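Local coordinates for protein benzyl alcohol dehydrogenase (Acinetobacter calcoaceticus, PDB 1F8F) that catalyses the NAD-dependent oxidation of benzyl alcohol and related aryl alcohols to aldehydes, as a zinc-containing alcohol dehydrogenase, at residues L171-G174 and I175-A179; F345-F348 and D349-N352; Q28-G31 and D32-L35; G95-T98 and Q99-T102; C108-F111 and F112-F116. All coordinates share one frame; numbering follows the deposited sequence.

Contact 1: L171-G174 and I175-A179; sequences LGCG and IQTGA. With ZN (zinc ion), chain B; NAD (nicotinamide-adenine-dinucleotide), chain F.
T177 folds its hydroxyl back over the carbonyl of C173 while its CG2 leans against the nicotinamide ring of NAD. OG1 donates to C173 O at 2.8 Å from well above the carbonyl plane, and T177 N reaches the same oxygen at 2.9 Å, nearly along its C=O axis. Two donors thus grip C173 O at the start of the helix, where C173 is the N-cap residue. The threonine OG1 also lies 3.5 Å from NAD C4N. The C173 sulfur, anti to the backbone N (chi1 -172°), is directed to the zinc; SG binds the metal at 2.2 Å and approaches NAD C5N at 3.8 Å. C44 and H65 bind the same zinc, so a single turn positions both a metal ligand and a wall of the cofactor pocket. Q176 drapes CB and CG over L171 O, and its NE2, held by S90, adds a weak bond to G172 O. L171 CD2 packs on I175 CG2 at 3.8 Å. The buried turn opens helix 174-186: L171 and Q176 also touch helix 321-333, and I175 and A179 pack against S205 and A209 of helix 201-213.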
loop_
_atom_site.group_PDB
_atom_site.type_symbol
_atom_site.label_atom_id
_atom_site.label_comp_id
_atom_site.label_asym_id
_atom_site.label_seq_id
_atom_site.Cartn_x
_atom_site.Cartn_y
_atom_site.Cartn_z
ATOM N N LEU A 171 15.938 18.688 -14.475
ATOM C CA LEU A 171 15.429 17.888 -13.382
ATOM C C LEU A 171 14.178 18.548 -12.816
ATOM O O LEU A 171 13.357 17.865 -12.198
ATOM C CB LEU A 171 16.444 17.620 -12.260
ATOM C CG LEU A 171 17.716 16.815 -12.583
ATOM C CD1 LEU A 171 18.698 16.879 -11.415
ATOM C CD2 LEU A 171 17.392 15.391 -12.848
ATOM N N GLY A 172 13.991 19.864 -12.918
ATOM C CA GLY A 172 12.741 20.484 -12.378
ATOM C C GLY A 172 11.477 20.180 -13.195
ATOM O O GLY A 172 10.386 20.683 -12.856
ATOM N N CYS A 173 11.549 19.443 -14.311
ATOM C CA CYS A 173 10.411 19.082 -15.094
ATOM C C CYS A 173 10.542 17.749 -15.838
ATOM O O CYS A 173 10.033 16.740 -15.347
ATOM C CB CYS A 173 9.966 20.080 -16.179
ATOM S SG CYS A 173 8.381 19.621 -16.961
ATOM N N GLY A 174 11.045 17.752 -17.079
ATOM C CA GLY A 174 11.035 16.494 -17.855
ATOM C C GLY A 174 11.724 15.261 -17.271
ATOM O O GLY A 174 11.207 14.130 -17.452
ATOM N N ILE A 175 12.887 15.374 -16.639
ATOM C CA ILE A 175 13.585 14.230 -16.055
ATOM C C ILE A 175 12.871 13.669 -14.824
ATOM O O ILE A 175 12.644 12.472 -14.768
ATOM C CB ILE A 175 15.057 14.551 -15.769
ATOM C CG1 ILE A 175 15.672 15.420 -16.887
ATOM C CG2 ILE A 175 15.890 13.264 -15.600
ATOM C CD1 ILE A 175 15.720 14.799 -18.279
ATOM N N GLN A 176 12.349 14.524 -13.912
ATOM C CA GLN A 176 11.589 14.111 -12.752
ATOM C C GLN A 176 10.270 13.496 -13.199
ATOM O O GLN A 176 9.758 12.560 -12.558
ATOM C CB GLN A 176 11.336 15.177 -11.678
ATOM C CG GLN A 176 10.333 16.301 -11.900
ATOM C CD GLN A 176 10.200 17.202 -10.677
ATOM O OE1 GLN A 176 10.670 16.798 -9.608
ATOM N NE2 GLN A 176 9.643 18.414 -10.710
ATOM N N THR A 177 9.738 13.999 -14.315
ATOM C CA THR A 177 8.437 13.504 -14.768
ATOM C C THR A 177 8.551 12.039 -15.187
ATOM O O THR A 177 7.761 11.163 -14.822
ATOM C CB THR A 177 7.832 14.322 -15.942
ATOM O OG1 THR A 177 7.483 15.650 -15.554
ATOM C CG2 THR A 177 6.553 13.663 -16.469
ATOM N N GLY A 178 9.565 11.738 -15.948
ATOM C CA GLY A 178 9.744 10.390 -16.457
ATOM C C GLY A 178 10.239 9.411 -15.417
ATOM O O GLY A 178 9.708 8.276 -15.388
ATOM N N ALA A 179 11.259 9.837 -14.670
ATOM C CA ALA A 179 11.824 8.978 -13.621
ATOM C C ALA A 179 10.806 8.752 -12.514
ATOM O O ALA A 179 10.639 7.641 -11.997
ATOM C CB ALA A 179 13.076 9.616 -12.971
HETATM ZN ZN ZN B . 7.919 20.549 -18.860
HETATM P PA NAD F . 9.739 14.735 -27.006
HETATM O O1A NAD F . 11.183 14.860 -26.632
HETATM O O2A NAD F . 9.283 15.424 -28.221
HETATM O O5B NAD F . 9.284 13.215 -26.956
HETATM C C5B NAD F . 8.086 12.548 -27.421
HETATM C C4B NAD F . 8.431 11.422 -28.385
HETATM O O4B NAD F . 7.187 10.865 -28.929
HETATM C C3B NAD F . 9.298 11.783 -29.603
HETATM O O3B NAD F . 10.560 11.128 -29.573
HETATM C C2B NAD F . 8.521 11.316 -30.831
HETATM O O2B NAD F . 9.303 10.653 -31.834
HETATM C C1B NAD F . 7.513 10.339 -30.202
HETATM N N9A NAD F . 6.283 10.157 -30.965
HETATM C C8A NAD F . 5.400 11.102 -31.419
HETATM N N7A NAD F . 4.371 10.576 -32.085
HETATM C C5A NAD F . 4.624 9.216 -32.067
HETATM C C6A NAD F . 3.929 8.113 -32.596
HETATM N N6A NAD F . 2.782 8.176 -33.266
HETATM N N1A NAD F . 4.456 6.880 -32.379
HETATM C C2A NAD F . 5.634 6.777 -31.689
HETATM N N3A NAD F . 6.344 7.729 -31.161
HETATM C C4A NAD F . 5.795 8.935 -31.391
HETATM O O3 NAD F . 8.907 15.305 -25.724
HETATM P PN NAD F . 9.281 15.092 -24.189
HETATM O O1N NAD F . 9.772 13.721 -23.953
HETATM O O2N NAD F . 10.227 16.138 -23.774
HETATM O O5D NAD F . 7.809 15.338 -23.542
HETATM C C5D NAD F . 6.845 14.273 -23.586
HETATM C C4D NAD F . 5.432 14.690 -23.394
HETATM O O4D NAD F . 5.058 14.782 -21.982
HETATM C C3D NAD F . 4.834 15.924 -24.081
HETATM O O3D NAD F . 3.429 15.690 -24.296
HETATM C C2D NAD F . 4.948 16.943 -22.938
HETATM O O2D NAD F . 4.202 18.134 -23.138
HETATM C C1D NAD F . 4.361 16.032 -21.849
HETATM N N1N NAD F . 4.736 16.512 -20.523
HETATM C C2N NAD F . 3.914 16.144 -19.507
HETATM C C3N NAD F . 4.252 16.526 -18.223
HETATM C C7N NAD F . 3.393 16.142 -16.968
HETATM O O7N NAD F . 3.737 16.544 -15.857
HETATM N N7N NAD F . 2.289 15.355 -17.233
HETATM C C4N NAD F . 5.450 17.256 -17.967
HETATM C C5N NAD F . 6.410 17.039 -18.980
HETATM C C6N NAD F . 6.135 16.690 -20.286
#

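Contact 2: F345-F348 and D349-N352; sequences FYAF and DEIN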
loop_
_atom_site.group_PDB
_atom_site.type_symbol
_atom_site.label_atom_id
_atom_site.label_comp_id
_atom_site.label_asym_id
_atom_site.label_seq_id
_atom_site.Cartn_x
_atom_site.Cartn_y
_atom_site.Cartn_z
ATOM N N PHE A 345 23.807 21.584 -25.460
ATOM C CA PHE A 345 23.837 22.996 -25.111
ATOM C C PHE A 345 23.767 23.975 -26.278
ATOM O O PHE A 345 24.380 23.741 -27.317
ATOM C CB PHE A 345 25.113 23.282 -24.315
ATOM C CG PHE A 345 25.218 22.689 -22.947
ATOM C CD1 PHE A 345 24.494 23.175 -21.881
ATOM C CD2 PHE A 345 26.124 21.651 -22.694
ATOM C CE1 PHE A 345 24.607 22.640 -20.602
ATOM C CE2 PHE A 345 26.248 21.103 -21.426
ATOM C CZ PHE A 345 25.478 21.595 -20.366
ATOM N N TYR A 346 23.008 25.053 -26.230
ATOM C CA TYR A 346 22.903 26.077 -27.241
ATOM C C TYR A 346 23.197 27.449 -26.638
ATOM O O TYR A 346 22.892 27.536 -25.443
ATOM C CB TYR A 346 21.443 26.079 -27.730
ATOM C CG TYR A 346 20.997 24.858 -28.504
ATOM C CD1 TYR A 346 20.674 23.660 -27.872
ATOM C CD2 TYR A 346 20.914 24.921 -29.884
ATOM C CE1 TYR A 346 20.264 22.552 -28.595
ATOM C CE2 TYR A 346 20.522 23.809 -30.617
ATOM C CZ TYR A 346 20.193 22.625 -29.971
ATOM O OH TYR A 346 19.809 21.523 -30.727
ATOM N N ALA A 347 23.618 28.474 -27.371
ATOM C CA ALA A 347 23.740 29.816 -26.801
ATOM C C ALA A 347 22.386 30.507 -26.649
ATOM O O ALA A 347 21.441 30.225 -27.437
ATOM C CB ALA A 347 24.599 30.659 -27.757
ATOM N N PHE A 348 22.232 31.501 -25.762
ATOM C CA PHE A 348 20.987 32.233 -25.588
ATOM C C PHE A 348 20.419 32.802 -26.882
ATOM O O PHE A 348 19.241 32.649 -27.180
ATOM C CB PHE A 348 21.174 33.369 -24.575
ATOM C CG PHE A 348 19.925 33.850 -23.885
ATOM C CD1 PHE A 348 18.725 33.166 -23.982
ATOM C CD2 PHE A 348 19.964 34.972 -23.078
ATOM C CE1 PHE A 348 17.576 33.604 -23.335
ATOM C CE2 PHE A 348 18.833 35.433 -22.423
ATOM C CZ PHE A 348 17.635 34.753 -22.555
ATOM N N ASP A 349 21.299 33.315 -27.763
ATOM C CA ASP A 349 20.862 33.831 -29.049
ATOM C C ASP A 349 20.570 32.701 -30.017
ATOM O O ASP A 349 20.270 33.011 -31.178
ATOM C CB ASP A 349 21.843 34.868 -29.610
ATOM C CG ASP A 349 23.209 34.336 -29.947
ATOM O OD1 ASP A 349 23.444 33.121 -30.141
ATOM O OD2 ASP A 349 24.174 35.139 -30.042
ATOM N N GLU A 350 20.609 31.416 -29.652
ATOM C CA GLU A 350 20.219 30.344 -30.554
ATOM C C GLU A 350 18.947 29.642 -30.063
ATOM O O GLU A 350 18.524 28.593 -30.557
ATOM C CB GLU A 350 21.326 29.317 -30.750
ATOM C CG GLU A 350 22.708 29.860 -31.089
ATOM C CD GLU A 350 23.837 28.864 -30.934
ATOM O OE1 GLU A 350 23.876 28.039 -29.993
ATOM O OE2 GLU A 350 24.738 28.881 -31.820
ATOM N N ILE A 351 18.219 30.251 -29.149
ATOM C CA ILE A 351 17.024 29.690 -28.526
ATOM C C ILE A 351 15.969 29.301 -29.541
ATOM O O ILE A 351 15.483 28.162 -29.394
ATOM C CB ILE A 351 16.539 30.592 -27.383
ATOM C CG1 ILE A 351 15.478 29.842 -26.548
ATOM C CG2 ILE A 351 15.969 31.891 -27.960
ATOM C CD1 ILE A 351 14.777 30.690 -25.504
ATOM N N ASN A 352 15.655 30.029 -30.596
ATOM C CA ASN A 352 14.755 29.604 -31.666
ATOM C C ASN A 352 15.150 28.343 -32.433
ATOM O O ASN A 352 14.298 27.618 -32.951
ATOM C CB ASN A 352 14.623 30.703 -32.744
ATOM C CG ASN A 352 13.714 31.762 -32.140
ATOM O OD1 ASN A 352 12.544 31.421 -31.846
ATOM N ND2 ASN A 352 14.355 32.916 -31.954
#
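E350 reaches back from the N-cap position of a helix to the amide of A347. Its CB sits 3.4 Å from A347 O, close beside the turn that the backbone makes here. Next along the chain, E350 CG lies 3.9 Å from A347 CB. At CD the chain is level with the A347 amide, 3.6 Å from A347 N, and OE1 closes on the same nitrogen at 2.7 Å. This hydrogen bond is nearly straight, 167° at the hydrogen, yet the N-H meets OE1 from above the carboxylate plane, 36° out of it. CG is anti to the carbonyl carbon (chi1 -49°), and the extended chain beyond it carries the carboxylate across to the strand. OE1 also touches the CB of Y346 at 3.9 Å. The turn links strand 343-347 to helix 351-360 within a beta-alpha-beta unit that returns through strand 365-369, parallel to the first strand. Its backbone is tied by E350 N to A347 O at 2.6 Å and by I351 N to F348 O at 3.3 Å, both donors standing well above the carbonyl planes. D349 brings OD1 up to the A347 methyl, so two carboxylates border this small side chain. I351 lays CB and CG2 against F348 O and packs beyond it on I368 of strand 365-369, which F348 also touches. The hydroxyl of Y346 hydrogen-bonds to D357 and T363, the former on helix 351-360.

Contact 3: Q28-G31 and D32-L35; sequences QPQG and DEVL
Q30 and E33 close a type II' beta turn, with E33 N donating to Q30 O at 2.7 Å. The end-to-end directions of 28-31 and 32-35 differ by 162°, so the chain almost doubles back. G31 takes the first corner with a positive phi (24°), the position in a II' turn where glycine is favoured, and D32 takes the second. A second link runs from Q30 N to the side chain of E33: OE1 accepts at 2.5 Å, a very short distance, along a nearly straight N-H. Because E33 CG sits beside its own backbone N, the side chain runs back along Q30, CB and CG lying 3.3 and 3.4 Å from Q30 O, and brings OE1 to the Q30 amide. OE1 also rests 3.3 Å from P29 CA and is paired with R27, whose charge would tend to stabilise the carboxylate. P29 CB meets E33 CB at 3.9 Å, and Q28 OE1 approaches L35 CD2 at 4.0 Å, the two side chains crossing at a slant. D32 OD1 makes a salt bridge with R152. The arrangement is a glycine-cornered reverse turn leading into strand 33-42, which pairs with strands 66-74 and 148-152 in the GroES-like domain of the alcohol dehydrogenases.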
loop_
_atom_site.group_PDB
_atom_site.type_symbol
_atom_site.label_atom_id
_atom_site.label_comp_id
_atom_site.label_asym_id
_atom_site.label_seq_id
_atom_site.Cartn_x
_atom_site.Cartn_y
_atom_site.Cartn_z
ATOM N N GLN A 28 13.047 43.251 -6.088
ATOM C CA GLN A 28 13.588 42.449 -5.003
ATOM C C GLN A 28 12.479 41.531 -4.429
ATOM O O GLN A 28 11.284 41.723 -4.575
ATOM C CB GLN A 28 14.183 43.216 -3.854
ATOM C CG GLN A 28 15.609 43.671 -3.816
ATOM C CD GLN A 28 16.551 43.027 -4.788
ATOM O OE1 GLN A 28 17.437 42.268 -4.390
ATOM N NE2 GLN A 28 16.375 43.370 -6.059
ATOM N N PRO A 29 12.921 40.480 -3.776
ATOM C CA PRO A 29 12.036 39.475 -3.226
ATOM C C PRO A 29 11.428 39.853 -1.882
ATOM O O PRO A 29 12.006 40.547 -1.057
ATOM C CB PRO A 29 12.977 38.290 -3.037
ATOM C CG PRO A 29 14.271 38.951 -2.667
ATOM C CD PRO A 29 14.357 40.124 -3.573
ATOM N N GLN A 30 10.203 39.368 -1.682
ATOM C CA GLN A 30 9.463 39.588 -0.444
ATOM C C GLN A 30 9.158 38.259 0.237
ATOM O O GLN A 30 9.654 37.187 -0.131
ATOM C CB GLN A 30 8.231 40.441 -0.754
ATOM C CG GLN A 30 8.601 41.851 -1.207
ATOM C CD GLN A 30 7.484 42.740 -1.689
ATOM O OE1 GLN A 30 7.098 43.682 -0.977
ATOM N NE2 GLN A 30 6.939 42.523 -2.888
ATOM N N GLY A 31 8.364 38.324 1.292
ATOM C CA GLY A 31 7.991 37.185 2.108
ATOM C C GLY A 31 8.978 36.022 2.048
ATOM O O GLY A 31 10.070 36.055 2.610
ATOM N N ASP A 32 8.510 34.946 1.408
ATOM C CA ASP A 32 9.323 33.740 1.236
ATOM C C ASP A 32 9.812 33.509 -0.197
ATOM O O ASP A 32 10.344 32.433 -0.606
ATOM C CB ASP A 32 8.605 32.594 1.909
ATOM C CG ASP A 32 7.437 31.954 1.196
ATOM O OD1 ASP A 32 6.913 32.478 0.209
ATOM O OD2 ASP A 32 7.039 30.828 1.617
ATOM N N GLU A 33 9.810 34.587 -0.991
ATOM C CA GLU A 33 10.333 34.617 -2.344
ATOM C C GLU A 33 11.861 34.564 -2.418
ATOM O O GLU A 33 12.517 34.814 -1.418
ATOM C CB GLU A 33 9.903 35.871 -3.096
ATOM C CG GLU A 33 8.410 36.111 -3.060
ATOM C CD GLU A 33 8.081 37.455 -3.692
ATOM O OE1 GLU A 33 8.944 38.350 -3.562
ATOM O OE2 GLU A 33 6.994 37.597 -4.286
ATOM N N VAL A 34 12.393 34.113 -3.555
ATOM C CA VAL A 34 13.828 33.979 -3.786
ATOM C C VAL A 34 14.320 34.610 -5.100
ATOM O O VAL A 34 13.621 34.426 -6.094
ATOM C CB VAL A 34 14.301 32.532 -3.894
ATOM C CG1 VAL A 34 15.701 32.388 -3.323
ATOM C CG2 VAL A 34 13.358 31.537 -3.265
ATOM N N LEU A 35 15.432 35.367 -5.122
ATOM C CA LEU A 35 15.977 36.009 -6.312
ATOM C C LEU A 35 17.133 35.164 -6.849
ATOM O O LEU A 35 18.110 34.991 -6.099
ATOM C CB LEU A 35 16.645 37.382 -6.103
ATOM C CG LEU A 35 16.922 38.128 -7.428
ATOM C CD1 LEU A 35 15.636 38.380 -8.195
ATOM C CD2 LEU A 35 17.649 39.427 -7.139
#

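Contact 4: G95-T98 and Q99-T102; sequences GKCT and QCNT. With ZN (zinc ion), chain C.
C97 and C100 bind one zinc ion together in the four-cysteine lobe found in many zinc-containing alcohol dehydrogenases, away from the NAD pocket. The metal bonds come first: zinc lies 2.4 Å from C97 SG and 2.3 Å from C100 SG, with C94 and C108 completing the site. The next group is N-H to sulfur. C97 is the N-cap of the short helix, and its SG, placed between the backbone N and the carbonyl carbon (chi1 72°), accepts from C100 N at 3.6 Å in an almost straight capping bond. C100 SG receives a weak bond from G95 N at 3.0 Å. Such donors would soften the negative charge of the thiolates. Backbone bonds follow: N101 N meets C97 O at 2.9 Å, nearly end-on to the carbonyl, and T102 N gives a weak bond to T98 O. Among the side-chain bonds, T102 OG1 donates to T98 O at 2.8 Å, and N101 turns its carboxamide back along the loop so that ND2 donates to K96 O at 3.0 Å from far above the carbonyl plane, 66° out of it. Contacts between subunits form the last group: K96 NZ reaches T79 and E153 of a second subunit, T98 and T102 pack on K323 of that subunit, and Q99 rests on I281 of a third. One water bridges G95 O and N101 OD1, 2.9 Å from each.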
loop_
_atom_site.group_PDB
_atom_site.type_symbol
_atom_site.label_atom_id
_atom_site.label_comp_id
_atom_site.label_asym_id
_atom_site.label_seq_id
_atom_site.Cartn_x
_atom_site.Cartn_y
_atom_site.Cartn_z
ATOM N N GLY A 95 1.204 24.486 -1.119
ATOM C CA GLY A 95 1.726 23.892 0.100
ATOM C C GLY A 95 0.912 24.070 1.379
ATOM O O GLY A 95 1.361 23.809 2.504
ATOM N N LYS A 96 -0.352 24.468 1.195
ATOM C CA LYS A 96 -1.276 24.691 2.301
ATOM C C LYS A 96 -2.600 23.963 2.011
ATOM O O LYS A 96 -3.370 23.815 2.971
ATOM C CB LYS A 96 -1.620 26.188 2.373
ATOM C CG LYS A 96 -0.548 27.190 2.657
ATOM C CD LYS A 96 -1.074 28.578 3.002
ATOM C CE LYS A 96 -0.030 29.671 2.775
ATOM N NZ LYS A 96 -0.534 31.025 3.182
ATOM N N CYS A 97 -2.895 23.522 0.789
ATOM C CA CYS A 97 -4.175 22.849 0.531
ATOM C C CYS A 97 -4.174 21.368 0.935
ATOM O O CYS A 97 -3.145 20.874 1.424
ATOM C CB CYS A 97 -4.581 22.999 -0.948
ATOM S SG CYS A 97 -3.559 21.984 -2.081
ATOM N N THR A 98 -5.293 20.661 0.703
ATOM C CA THR A 98 -5.395 19.247 1.113
ATOM C C THR A 98 -4.326 18.360 0.433
ATOM O O THR A 98 -3.679 17.475 1.027
ATOM C CB THR A 98 -6.806 18.697 0.797
ATOM O OG1 THR A 98 -7.785 19.300 1.636
ATOM C CG2 THR A 98 -6.898 17.185 0.939
ATOM N N GLN A 99 -4.169 18.570 -0.883
ATOM C CA GLN A 99 -3.162 17.787 -1.641
ATOM C C GLN A 99 -1.754 18.155 -1.226
ATOM O O GLN A 99 -1.023 17.204 -0.960
ATOM C CB GLN A 99 -3.447 17.849 -3.124
ATOM C CG GLN A 99 -4.479 16.782 -3.486
ATOM C CD GLN A 99 -5.871 17.280 -3.229
ATOM O OE1 GLN A 99 -6.732 16.523 -2.754
ATOM N NE2 GLN A 99 -6.088 18.543 -3.559
ATOM N N CYS A 100 -1.351 19.397 -1.013
ATOM C CA CYS A 100 -0.033 19.756 -0.551
ATOM C C CYS A 100 0.245 19.228 0.844
ATOM O O CYS A 100 1.269 18.528 0.948
ATOM C CB CYS A 100 0.231 21.258 -0.669
ATOM S SG CYS A 100 0.105 21.929 -2.366
ATOM N N ASN A 101 -0.718 19.274 1.800
ATOM C CA ASN A 101 -0.530 18.762 3.124
ATOM C C ASN A 101 -0.446 17.232 3.239
ATOM O O ASN A 101 -0.026 16.805 4.322
ATOM C CB ASN A 101 -1.744 19.128 4.041
ATOM C CG ASN A 101 -1.851 20.632 4.122
ATOM O OD1 ASN A 101 -0.785 21.273 3.929
ATOM N ND2 ASN A 101 -3.024 21.221 4.375
ATOM N N THR A 102 -0.903 16.474 2.243
ATOM C CA THR A 102 -0.799 15.029 2.286
ATOM C C THR A 102 0.354 14.495 1.440
ATOM O O THR A 102 0.384 13.302 1.170
ATOM C CB THR A 102 -2.117 14.305 1.900
ATOM O OG1 THR A 102 -2.583 14.903 0.691
ATOM C CG2 THR A 102 -3.189 14.554 2.985
HETATM ZN ZN ZN C . -1.693 23.272 -2.765
HETATM O O HOH W 1 2.017 21.145 3.422
#

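Contact 5: C108-F111 and F112-F116; sequences CSEF and FGRNF. With ZN (zinc ion), chain C; SO4 (sulfate ion), chain D.
The last ligand of the four-cysteine zinc site opens this turn: C108 SG binds the metal at 2.3 Å, alongside C94, C97 and C100, and also accepts from E110 N. Its neighbours fold into the short helix 111-114, with E110 at the N-cap. The E110 carbonyl takes two backbone donors, R114 N almost end-on and G113 N from above its plane at 3.2 Å. Over this turn the side chains of E110 and R114 make a salt bridge. R114 comes side-on, with NE 2.9 Å and NH2 2.7 Å from the single oxygen OE1, NE on its anti lone pair and NH2 nearly along its C-O bond. Guanidinium and carboxylate planes are nearly coplanar, 4° apart. Farther on, N115 ND2 stands 4.1 Å above the centre of the F111 ring; it gives a weak bond to F111 O and is held more firmly by G92 O. At the ring's edge F116 CE2 comes within 4.4 Å of F111 CE1. A sulfate, probably from the crystallisation liquor and also bound by S121 and R152, meets R114 NH2 through weak bonds at 3.4 Å. The salt bridge itself sets the arginine: two N-H groups converging on OE1 hold the guanidinium level with the carboxylate and fix its rotation.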
loop_
_atom_site.group_PDB
_atom_site.type_symbol
_atom_site.label_atom_id
_atom_site.label_comp_id
_atom_site.label_asym_id
_atom_site.label_seq_id
_atom_site.Cartn_x
_atom_site.Cartn_y
_atom_site.Cartn_z
ATOM N N CYS A 108 -1.925 19.808 -6.256
ATOM C CA CYS A 108 -2.308 21.053 -5.585
ATOM C C CYS A 108 -3.557 21.593 -6.228
ATOM O O CYS A 108 -3.712 21.774 -7.450
ATOM C CB CYS A 108 -1.221 22.154 -5.632
ATOM S SG CYS A 108 -1.502 23.816 -5.032
ATOM N N SER A 109 -4.532 21.986 -5.398
ATOM C CA SER A 109 -5.779 22.548 -5.952
ATOM C C SER A 109 -5.535 23.905 -6.608
ATOM O O SER A 109 -6.392 24.469 -7.289
ATOM C CB SER A 109 -6.886 22.512 -4.900
ATOM O OG SER A 109 -6.562 23.393 -3.826
ATOM N N GLU A 110 -4.329 24.485 -6.524
ATOM C CA GLU A 110 -4.055 25.709 -7.281
ATOM C C GLU A 110 -3.107 25.355 -8.420
ATOM O O GLU A 110 -2.517 26.284 -8.955
ATOM C CB GLU A 110 -3.505 26.808 -6.366
ATOM C CG GLU A 110 -4.263 27.102 -5.102
ATOM C CD GLU A 110 -4.032 28.291 -4.214
ATOM O OE1 GLU A 110 -3.026 29.029 -4.108
ATOM O OE2 GLU A 110 -4.986 28.591 -3.426
ATOM N N PHE A 111 -2.911 24.107 -8.841
ATOM C CA PHE A 111 -1.977 23.844 -9.932
ATOM C C PHE A 111 -2.249 24.693 -11.144
ATOM O O PHE A 111 -1.429 25.604 -11.256
ATOM C CB PHE A 111 -1.847 22.359 -10.329
ATOM C CG PHE A 111 -0.551 22.043 -11.047
ATOM C CD1 PHE A 111 -0.416 22.271 -12.405
ATOM C CD2 PHE A 111 0.547 21.549 -10.349
ATOM C CE1 PHE A 111 0.779 21.981 -13.041
ATOM C CE2 PHE A 111 1.726 21.270 -10.963
ATOM C CZ PHE A 111 1.850 21.469 -12.325
ATOM N N PHE A 112 -3.274 24.815 -11.930
ATOM C CA PHE A 112 -3.433 25.645 -13.108
ATOM C C PHE A 112 -3.293 27.144 -12.961
ATOM O O PHE A 112 -3.111 27.916 -13.916
ATOM C CB PHE A 112 -4.782 25.214 -13.741
ATOM C CG PHE A 112 -4.917 25.690 -15.162
ATOM C CD1 PHE A 112 -5.454 26.941 -15.411
ATOM C CD2 PHE A 112 -4.526 24.910 -16.241
ATOM C CE1 PHE A 112 -5.594 27.426 -16.694
ATOM C CE2 PHE A 112 -4.666 25.385 -17.533
ATOM C CZ PHE A 112 -5.192 26.652 -17.758
ATOM N N GLY A 113 -3.299 27.655 -11.740
ATOM C CA GLY A 113 -3.200 29.051 -11.430
ATOM C C GLY A 113 -1.807 29.526 -11.061
ATOM O O GLY A 113 -1.502 30.741 -11.198
ATOM N N ARG A 114 -0.939 28.703 -10.503
ATOM C CA ARG A 114 0.403 29.065 -10.102
ATOM C C ARG A 114 1.424 28.944 -11.231
ATOM O O ARG A 114 2.432 29.642 -11.135
ATOM C CB ARG A 114 0.883 28.244 -8.884
ATOM C CG ARG A 114 0.350 28.853 -7.601
ATOM C CD ARG A 114 0.380 27.972 -6.373
ATOM N NE ARG A 114 -0.406 28.571 -5.284
ATOM C CZ ARG A 114 0.026 29.589 -4.561
ATOM N NH1 ARG A 114 1.248 30.040 -4.848
ATOM N NH2 ARG A 114 -0.600 30.200 -3.566
ATOM N N ASN A 115 1.136 28.122 -12.219
ATOM C CA ASN A 115 2.027 27.867 -13.334
ATOM C C ASN A 115 1.547 28.385 -14.679
ATOM O O ASN A 115 2.327 28.758 -15.532
ATOM C CB ASN A 115 2.173 26.329 -13.476
ATOM C CG ASN A 115 2.800 25.764 -12.190
ATOM O OD1 ASN A 115 3.995 25.452 -12.096
ATOM N ND2 ASN A 115 2.056 25.608 -11.093
ATOM N N PHE A 116 0.231 28.365 -14.849
ATOM C CA PHE A 116 -0.391 28.722 -16.115
ATOM C C PHE A 116 -1.167 30.018 -16.189
ATOM O O PHE A 116 -1.516 30.363 -17.328
ATOM C CB PHE A 116 -1.325 27.549 -16.502
ATOM C CG PHE A 116 -0.619 26.315 -16.991
ATOM C CD1 PHE A 116 0.137 26.429 -18.150
ATOM C CD2 PHE A 116 -0.707 25.070 -16.394
ATOM C CE1 PHE A 116 0.801 25.358 -18.694
ATOM C CE2 PHE A 116 -0.030 23.975 -16.908
ATOM C CZ PHE A 116 0.714 24.123 -18.071
HETATM ZN ZN ZN C . -1.693 23.272 -2.765
HETATM S S SO4 D . 0.389 33.393 -1.730
HETATM O O1 SO4 D . 0.513 34.859 -1.418
HETATM O O2 SO4 D . -1.069 33.029 -1.733
HETATM O O3 SO4 D . 1.166 32.574 -0.756
HETATM O O4 SO4 D . 0.948 33.178 -3.109
#

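Overall arrangement
Contact 1 is the one wholly buried contact, where the cofactor meets the zinc beside the nicotinamide, probably the catalytic one as in related alcohol dehydrogenases; the others lie 16 to 25 Å from the chain's centre. Contacts 4 and 5 touch and share the four-cysteine zinc, contact 4 facing neighbouring subunits while contact 5 mixes buried rings with a partly exposed salt bridge. Contacts 2 and 3 reach the same sheet and use similar chemistry: a glutamate carboxylate accepts a main-chain N-H across a turn. Contacts 1, 4 and 5 each contain a zinc-binding cysteine, but a salt bridge dominates 5. Contact 2 leads from a strand into a helix, contact 3 turns the chain into a strand.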